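Local structure of diacylglycerol kinase (3S40) at residues D129-K132 / H137-N140; G82-E87 / G291-I296; N140-G145 / T282-E287. The protein probably catalyses the ATP-dependent phosphorylation of diacylglycerol to phosphatidic acid. All blocks are in the same frame, centred on the assembly; numbering follows the deposited sequence.

How the contacts relate
Contact 2 opens first along the chain: residues 82-87, at the end of helix 73-83, meet residues 291-296 more than 200 positions later, closing a loop that holds both other contacts. Contact 1 is local, the hairpin of strands 125-133 and 136-138. Contact 3 starts on N140, where contact 1 ends, and packs strand 141-144 against the first part of strand 284-296, side chain on side chain. Strands 125-133 and 284-296 are sheet neighbours, which puts contact 1 beside both others: V130 packs on H292 and F293, and K132 N hydrogen-bonds to E287 O. Contact 2 fixes the helix end to the part of strand 284-296 that runs beside strand 91-96; contact 3 lies within the C-terminal beta sandwich.

Contact 1 of 3, residues D129-K132 / H137-N140; sequences DVAK and HFLN
The carbonyl oxygen of A131 is met twice from strand 136-138: F138 N donates a hydrogen bond to A131 O at 3.0 Å, and H137 CA brings a CA-H...O contact to A131 O at 3.2 Å. The amide of F138 comes from above the carbonyl plane, 46° out of it. In the return bond, A131 N reaches F138 O at 3.0 Å, nearly in line with the F138 carbonyl. A131 and F138 thus form an antiparallel hydrogen-bonded pair, followed by the non-hydrogen-bonded pair K132 and H137, in the beta hairpin of strands 125-133 and 136-138.

On one face of the sheet, F138 lays its ring over the methyl of A131. With chi1 at 67°, F138 CG lies between its own backbone N and carbonyl carbon, which swings the ring across to its partner; A131 CB stands 3.4 Å from the ring centroid in a CH-pi contact. On the other face K132 and H137 run side by side, K132 CE 3.4 Å from H137 NE2. V130 splits its branches: CG1 goes to H137 CD2, while CG2 meets L139 CD1 at 3.8 Å.

D129 turns its carboxylate from the hairpin, OD1 taking the amide of G291 and OD2 that of G222. Beyond the pairing, D275 accepts the backbone N-H of L139. K132 NZ and H137 NE2 are 4.5 Å apart without touching, so a protonated H137 would probably be mildly disfavoured by the lysine.

Contact 2 of 3, residues G82-E87 / G291-I296; sequences GLAPLE and GHFTMI
Different rotations about the CA-CB bonds of H292 and F293 turn two neighbouring rings onto the end of helix 73-83. A chi1 of -168° stretches the imidazole of H292 away from its own N toward A84; F293 instead has CG anti to the carbonyl carbon (chi1 -74°), and this brings the far end of the phenyl ring to the backbone between L83 and A84.

The polar link is one hydrogen bond, H292 NE2 donating to A84 O at 2.7 Å. It is nearly straight, with an N-H...O angle of 168°. A84 O lies almost exactly in the imidazole plane, and the donor in turn sits in the carbonyl plane on a lone pair. Since a carbonyl oxygen can only accept, NE2 carries a hydrogen; the bond says nothing of ND1.

H292 and F293 both face V128 of strand 125-133, a classic beta bulge just after the corner that strand 284-296 turns at G291. The bulge falls where this strand passes from the C-terminal beta sandwich to the region of the kinase catalytic domain, beside strand 91-96. Setting two consecutive residues opposite V128 is consistent with both rings reaching the same helix end.

F293 supplies the apolar half. Its CZ presents the ring edge to A84 N at 3.6 Å, in plane, and also touches A84 CB at 3.8 Å. F293 CE1 approaches L83 CB at 3.8 Å. The same L83 and A84 begin a type I beta turn, L83 to L86, with L86 N bonded to L83 O at 2.9 Å, and this turn leads the chain away from the helix. R89 adds two further bonds nearby, taking L86 O through NH1 and H292 O through NE.

Contact 3 of 3, residues N140-G145 / T282-E287; sequences NFWGIG and TPCQIE
Two strands from different antiparallel sheets of the C-terminal NAD kinase-like beta sandwich face each other here: 141-144 in one, the start of 284-296 in the other. W142 CA lies 9.4 Å from I286 CA and I144 CA 8.7 Å from T282 CA, with no hydrogen bond between the segments; side chains fill the gap. W142 is central. The indole, trans to its own amide N (chi1 173°), reaches from strand 141-144 toward C284 and I286. I286 CD1 stands over one face of the five-membered ring, 4.0 Å from its centroid and only 4° off the normal, a CH-pi contact. C284 SG comes obliquely, 3.5 Å from W142 NE1, in a sulfur-aromatic contact, while C284 CB touches W142 CZ2 at 4.1 Å. The indole N-H is buried with no hydrogen-bond partner in the model; the nearby polarisable sulfur may compensate in part. At the far end I144 CD1 meets T282 CG2 at 4.4 Å; T282 OG1 is bonded to T266.

Strands 198-202 and 271-274 flank 141-144 in its sheet, V201 and V272 touching W142, while strand 261-266 neighbours 284-296 and sets I264 against I286.

Contact 1 of 3, residues D129-K132 / H137-N140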
loop_
_atom_site.group_PDB
_atom_site.type_symbol
_atom_site.label_atom_id
_atom_site.label_comp_id
_atom_site.label_asym_id
_atom_site.label_seq_id
_atom_site.Cartn_x
_atom_site.Cartn_y
_atom_site.Cartn_z
ATOM N N ASP A 129 -5.855 5.791 -5.071
ATOM C CA ASP A 129 -4.765 6.428 -5.809
ATOM C C ASP A 129 -3.510 5.544 -5.784
ATOM O O ASP A 129 -3.280 4.814 -4.817
ATOM C CB ASP A 129 -4.422 7.816 -5.218
ATOM C CG ASP A 129 -5.656 8.727 -5.046
ATOM O OD1 ASP A 129 -6.674 8.534 -5.766
ATOM O OD2 ASP A 129 -5.596 9.640 -4.183
ATOM N N VAL A 130 -2.704 5.634 -6.838
ATOM C CA VAL A 130 -1.465 4.876 -6.920
ATOM C C VAL A 130 -0.328 5.831 -7.213
ATOM O O VAL A 130 -0.398 6.624 -8.157
ATOM C CB VAL A 130 -1.538 3.827 -8.049
ATOM C CG1 VAL A 130 -0.165 3.188 -8.285
ATOM C CG2 VAL A 130 -2.626 2.780 -7.749
ATOM N N ALA A 131 0.743 5.731 -6.434
ATOM C CA ALA A 131 1.870 6.642 -6.586
ATOM C C ALA A 131 2.859 6.149 -7.647
ATOM O O ALA A 131 2.934 4.950 -7.932
ATOM C CB ALA A 131 2.574 6.844 -5.232
ATOM N N LYS A 132 3.619 7.088 -8.213
ATOM C CA LYS A 132 4.717 6.776 -9.127
ATOM C C LYS A 132 5.991 7.528 -8.752
ATOM O O LYS A 132 6.028 8.761 -8.777
ATOM C CB LYS A 132 4.353 7.149 -10.561
ATOM C CG LYS A 132 4.330 5.981 -11.520
ATOM C CD LYS A 132 4.724 6.414 -12.922
ATOM C CE LYS A 132 3.869 5.725 -13.973
ATOM N NZ LYS A 132 4.417 5.893 -15.353
ATOM N N HIS A 137 5.800 2.185 -9.460
ATOM C CA HIS A 137 4.531 2.344 -8.734
ATOM C C HIS A 137 4.612 1.865 -7.295
ATOM O O HIS A 137 5.150 0.791 -7.033
ATOM C CB HIS A 137 3.388 1.571 -9.411
ATOM C CG HIS A 137 3.069 2.044 -10.790
ATOM N ND1 HIS A 137 3.551 1.419 -11.921
ATOM C CD2 HIS A 137 2.312 3.079 -11.224
ATOM C CE1 HIS A 137 3.103 2.051 -12.992
ATOM N NE2 HIS A 137 2.345 3.060 -12.596
ATOM N N PHE A 138 4.051 2.645 -6.370
ATOM C CA PHE A 138 3.836 2.156 -5.003
ATOM C C PHE A 138 2.471 2.521 -4.430
ATOM O O PHE A 138 1.877 3.540 -4.782
ATOM C CB PHE A 138 4.954 2.582 -4.035
ATOM C CG PHE A 138 5.016 4.060 -3.774
ATOM C CD1 PHE A 138 4.380 4.614 -2.666
ATOM C CD2 PHE A 138 5.733 4.893 -4.620
ATOM C CE1 PHE A 138 4.459 5.983 -2.413
ATOM C CE2 PHE A 138 5.816 6.255 -4.376
ATOM C CZ PHE A 138 5.172 6.805 -3.272
ATOM N N LEU A 139 1.998 1.674 -3.529
ATOM C CA LEU A 139 0.675 1.809 -2.944
ATOM C C LEU A 139 0.754 2.381 -1.531
ATOM O O LEU A 139 -0.163 3.067 -1.064
ATOM C CB LEU A 139 0.023 0.432 -2.897
ATOM C CG LEU A 139 -1.459 0.335 -3.216
ATOM C CD1 LEU A 139 -1.793 1.231 -4.387
ATOM C CD2 LEU A 139 -1.822 -1.119 -3.505
ATOM N N ASN A 140 1.860 2.096 -0.849
ATOM C CA ASN A 140 1.962 2.408 0.565
ATOM C C ASN A 140 2.876 3.568 0.901
ATOM O O ASN A 140 2.433 4.574 1.462
ATOM C CB ASN A 140 2.381 1.174 1.354
ATOM C CG ASN A 140 1.361 0.789 2.374
ATOM O OD1 ASN A 140 0.709 -0.251 2.261
ATOM N ND2 ASN A 140 1.192 1.640 3.377
#

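Contact 2 of 3, residues G82-E87 / G291-I296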
loop_
_atom_site.group_PDB
_atom_site.type_symbol
_atom_site.label_atom_id
_atom_site.label_comp_id
_atom_site.label_asym_id
_atom_site.label_seq_id
_atom_site.Cartn_x
_atom_site.Cartn_y
_atom_site.Cartn_z
ATOM N N GLY A 82 2.056 -5.640 -10.913
ATOM C CA GLY A 82 1.535 -6.343 -12.065
ATOM C C GLY A 82 0.489 -5.521 -12.788
ATOM O O GLY A 82 0.525 -5.382 -14.001
ATOM N N LEU A 83 -0.442 -4.956 -12.040
ATOM C CA LEU A 83 -1.588 -4.285 -12.653
ATOM C C LEU A 83 -1.323 -2.840 -13.031
ATOM O O LEU A 83 -1.798 -2.365 -14.068
ATOM C CB LEU A 83 -2.781 -4.328 -11.708
ATOM C CG LEU A 83 -3.786 -5.477 -11.829
ATOM C CD1 LEU A 83 -3.368 -6.475 -12.885
ATOM C CD2 LEU A 83 -4.020 -6.148 -10.483
ATOM N N ALA A 84 -0.575 -2.132 -12.188
ATOM C CA ALA A 84 -0.508 -0.681 -12.319
ATOM C C ALA A 84 -0.143 -0.193 -13.733
ATOM O O ALA A 84 -0.746 0.756 -14.236
ATOM C CB ALA A 84 0.421 -0.075 -11.269
ATOM N N PRO A 85 0.841 -0.829 -14.384
ATOM C CA PRO A 85 1.216 -0.273 -15.698
ATOM C C PRO A 85 0.302 -0.658 -16.864
ATOM O O PRO A 85 0.536 -0.202 -17.980
ATOM C CB PRO A 85 2.644 -0.797 -15.912
ATOM C CG PRO A 85 2.771 -1.979 -15.026
ATOM C CD PRO A 85 1.814 -1.814 -13.884
ATOM N N LEU A 86 -0.738 -1.442 -16.606
ATOM C CA LEU A 86 -1.601 -1.943 -17.661
ATOM C C LEU A 86 -2.712 -0.982 -18.058
ATOM O O LEU A 86 -3.213 -0.216 -17.225
ATOM C CB LEU A 86 -2.240 -3.269 -17.223
ATOM C CG LEU A 86 -1.278 -4.359 -16.744
ATOM C CD1 LEU A 86 -2.020 -5.694 -16.501
ATOM C CD2 LEU A 86 -0.122 -4.544 -17.727
ATOM N N GLU A 87 -3.113 -1.043 -19.330
ATOM C CA GLU A 87 -4.206 -0.212 -19.836
ATOM C C GLU A 87 -5.517 -0.668 -19.252
ATOM O O GLU A 87 -6.411 0.131 -18.980
ATOM C CB GLU A 87 -4.300 -0.267 -21.367
ATOM C CG GLU A 87 -3.058 0.302 -22.067
ATOM C CD GLU A 87 -2.742 1.743 -21.648
ATOM O OE1 GLU A 87 -3.668 2.585 -21.667
ATOM O OE2 GLU A 87 -1.574 2.028 -21.287
ATOM N N GLY A 291 -7.205 7.732 -8.439
ATOM C CA GLY A 291 -8.203 6.721 -8.719
ATOM C C GLY A 291 -7.760 5.678 -9.727
ATOM O O GLY A 291 -8.572 5.175 -10.489
ATOM N N HIS A 292 -6.477 5.341 -9.704
ATOM C CA HIS A 292 -5.878 4.441 -10.694
ATOM C C HIS A 292 -6.373 3.005 -10.543
ATOM O O HIS A 292 -6.552 2.309 -11.538
ATOM C CB HIS A 292 -4.350 4.491 -10.572
ATOM C CG HIS A 292 -3.613 3.845 -11.701
ATOM N ND1 HIS A 292 -3.653 4.323 -12.995
ATOM C CD2 HIS A 292 -2.797 2.762 -11.727
ATOM C CE1 HIS A 292 -2.890 3.569 -13.767
ATOM N NE2 HIS A 292 -2.355 2.615 -13.021
ATOM N N PHE A 293 -6.575 2.560 -9.304
ATOM C CA PHE A 293 -7.189 1.263 -9.049
ATOM C C PHE A 293 -8.582 1.472 -8.509
ATOM O O PHE A 293 -8.882 2.506 -7.918
ATOM C CB PHE A 293 -6.410 0.462 -7.990
ATOM C CG PHE A 293 -5.105 -0.117 -8.488
ATOM C CD1 PHE A 293 -4.893 -0.337 -9.835
ATOM C CD2 PHE A 293 -4.102 -0.467 -7.587
ATOM C CE1 PHE A 293 -3.690 -0.897 -10.284
ATOM C CE2 PHE A 293 -2.900 -1.010 -8.032
ATOM C CZ PHE A 293 -2.695 -1.216 -9.383
ATOM N N THR A 294 -9.422 0.469 -8.716
ATOM C CA THR A 294 -10.623 0.274 -7.928
ATOM C C THR A 294 -10.382 -0.936 -7.018
ATOM O O THR A 294 -9.848 -1.965 -7.456
ATOM C CB THR A 294 -11.861 0.020 -8.820
ATOM O OG1 THR A 294 -11.670 -1.187 -9.572
ATOM C CG2 THR A 294 -12.067 1.187 -9.789
HETATM N N MSE A 295 -10.809 -0.825 -5.764
HETATM C CA MSE A 295 -10.576 -1.875 -4.799
HETATM C C MSE A 295 -11.802 -2.162 -3.945
HETATM O O MSE A 295 -12.596 -1.272 -3.632
HETATM C CB MSE A 295 -9.374 -1.512 -3.923
HETATM C CG MSE A 295 -8.159 -1.150 -4.742
HETATM SE SE MSE A 295 -6.433 -1.334 -3.850
HETATM C CE MSE A 295 -6.467 -3.244 -3.425
ATOM N N ILE A 296 -11.952 -3.423 -3.579
ATOM C CA ILE A 296 -12.954 -3.828 -2.610
ATOM C C ILE A 296 -12.562 -3.253 -1.258
ATOM O O ILE A 296 -11.396 -3.296 -0.879
ATOM C CB ILE A 296 -13.020 -5.359 -2.482
ATOM C CG1 ILE A 296 -13.599 -5.978 -3.757
ATOM C CG2 ILE A 296 -13.857 -5.755 -1.253
ATOM C CD1 ILE A 296 -15.084 -5.694 -3.980
#

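Contact 3 of 3, residues N140-G145 / T282-E287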
loop_
_atom_site.group_PDB
_atom_site.type_symbol
_atom_site.label_atom_id
_atom_site.label_comp_id
_atom_site.label_asym_id
_atom_site.label_seq_id
_atom_site.Cartn_x
_atom_site.Cartn_y
_atom_site.Cartn_z
ATOM N N ASN A 140 1.860 2.096 -0.849
ATOM C CA ASN A 140 1.962 2.408 0.565
ATOM C C ASN A 140 2.876 3.568 0.901
ATOM O O ASN A 140 2.433 4.574 1.462
ATOM C CB ASN A 140 2.381 1.174 1.354
ATOM C CG ASN A 140 1.361 0.789 2.374
ATOM O OD1 ASN A 140 0.709 -0.251 2.261
ATOM N ND2 ASN A 140 1.192 1.640 3.377
ATOM N N PHE A 141 4.152 3.445 0.564
ATOM C CA PHE A 141 5.080 4.461 1.005
ATOM C C PHE A 141 6.372 4.461 0.219
ATOM O O PHE A 141 6.748 3.469 -0.387
ATOM C CB PHE A 141 5.374 4.291 2.506
ATOM C CG PHE A 141 6.414 3.243 2.803
ATOM C CD1 PHE A 141 7.750 3.594 2.936
ATOM C CD2 PHE A 141 6.063 1.907 2.915
ATOM C CE1 PHE A 141 8.710 2.635 3.192
ATOM C CE2 PHE A 141 7.026 0.933 3.165
ATOM C CZ PHE A 141 8.350 1.299 3.304
ATOM N N TRP A 142 7.038 5.605 0.256
ATOM C CA TRP A 142 8.367 5.803 -0.293
ATOM C C TRP A 142 9.165 6.414 0.871
ATOM O O TRP A 142 8.698 7.357 1.514
ATOM C CB TRP A 142 8.252 6.782 -1.459
ATOM C CG TRP A 142 9.526 7.272 -2.110
ATOM C CD1 TRP A 142 9.983 6.947 -3.358
ATOM C CD2 TRP A 142 10.461 8.235 -1.583
ATOM N NE1 TRP A 142 11.152 7.627 -3.631
ATOM C CE2 TRP A 142 11.467 8.421 -2.560
ATOM C CE3 TRP A 142 10.551 8.941 -0.382
ATOM C CZ2 TRP A 142 12.554 9.276 -2.363
ATOM C CZ3 TRP A 142 11.623 9.798 -0.192
ATOM C CH2 TRP A 142 12.613 9.956 -1.177
ATOM N N GLY A 143 10.340 5.863 1.162
ATOM C CA GLY A 143 11.159 6.353 2.259
ATOM C C GLY A 143 12.669 6.265 2.050
ATOM O O GLY A 143 13.178 5.293 1.491
ATOM N N ILE A 144 13.377 7.307 2.483
ATOM C CA ILE A 144 14.837 7.302 2.563
ATOM C C ILE A 144 15.247 7.590 4.008
ATOM O O ILE A 144 14.641 8.445 4.665
ATOM C CB ILE A 144 15.475 8.393 1.670
ATOM C CG1 ILE A 144 14.971 9.780 2.076
ATOM C CG2 ILE A 144 15.200 8.139 0.197
ATOM C CD1 ILE A 144 15.574 10.917 1.264
ATOM N N GLY A 145 16.260 6.877 4.502
ATOM C CA GLY A 145 16.811 7.137 5.825
ATOM C C GLY A 145 16.601 6.009 6.815
ATOM O O GLY A 145 16.281 4.886 6.416
ATOM N N THR A 282 17.789 8.587 -4.841
ATOM C CA THR A 282 17.744 10.004 -5.186
ATOM C C THR A 282 18.682 10.319 -6.352
ATOM O O THR A 282 19.645 9.595 -6.582
ATOM C CB THR A 282 18.126 10.893 -3.966
ATOM O OG1 THR A 282 19.359 10.430 -3.392
ATOM C CG2 THR A 282 17.030 10.853 -2.908
ATOM N N PRO A 283 18.396 11.400 -7.101
ATOM C CA PRO A 283 17.202 12.239 -6.940
ATOM C C PRO A 283 15.962 11.513 -7.456
ATOM O O PRO A 283 16.093 10.471 -8.099
ATOM C CB PRO A 283 17.509 13.462 -7.811
ATOM C CG PRO A 283 18.445 12.949 -8.849
ATOM C CD PRO A 283 19.286 11.908 -8.160
ATOM N N CYS A 284 14.780 12.063 -7.180
ATOM C CA CYS A 284 13.543 11.341 -7.446
ATOM C C CYS A 284 12.344 12.268 -7.656
ATOM O O CYS A 284 12.132 13.224 -6.891
ATOM C CB CYS A 284 13.280 10.359 -6.299
ATOM S SG CYS A 284 12.095 9.079 -6.685
ATOM N N GLN A 285 11.581 11.986 -8.710
ATOM C CA GLN A 285 10.339 12.696 -9.014
ATOM C C GLN A 285 9.156 11.806 -8.664
ATOM O O GLN A 285 9.139 10.608 -8.991
ATOM C CB GLN A 285 10.276 13.086 -10.499
ATOM C CG GLN A 285 9.017 13.868 -10.908
ATOM C CD GLN A 285 8.914 15.258 -10.262
ATOM O OE1 GLN A 285 9.923 15.865 -9.896
ATOM N NE2 GLN A 285 7.684 15.767 -10.130
ATOM N N ILE A 286 8.170 12.384 -7.981
ATOM C CA ILE A 286 6.998 11.612 -7.585
ATOM C C ILE A 286 5.706 12.253 -8.068
ATOM O O ILE A 286 5.498 13.470 -7.916
ATOM C CB ILE A 286 6.906 11.394 -6.064
ATOM C CG1 ILE A 286 8.275 11.050 -5.474
ATOM C CG2 ILE A 286 5.883 10.309 -5.759
ATOM C CD1 ILE A 286 8.231 10.630 -4.034
ATOM N N GLU A 287 4.856 11.404 -8.646
ATOM C CA GLU A 287 3.554 11.784 -9.193
ATOM C C GLU A 287 2.485 10.885 -8.575
ATOM O O GLU A 287 2.766 9.762 -8.172
ATOM C CB GLU A 287 3.528 11.568 -10.714
ATOM C CG GLU A 287 4.706 12.148 -11.477
ATOM C CD GLU A 287 4.697 13.667 -11.510
ATOM O OE1 GLU A 287 5.772 14.263 -11.739
ATOM O OE2 GLU A 287 3.616 14.265 -11.311
#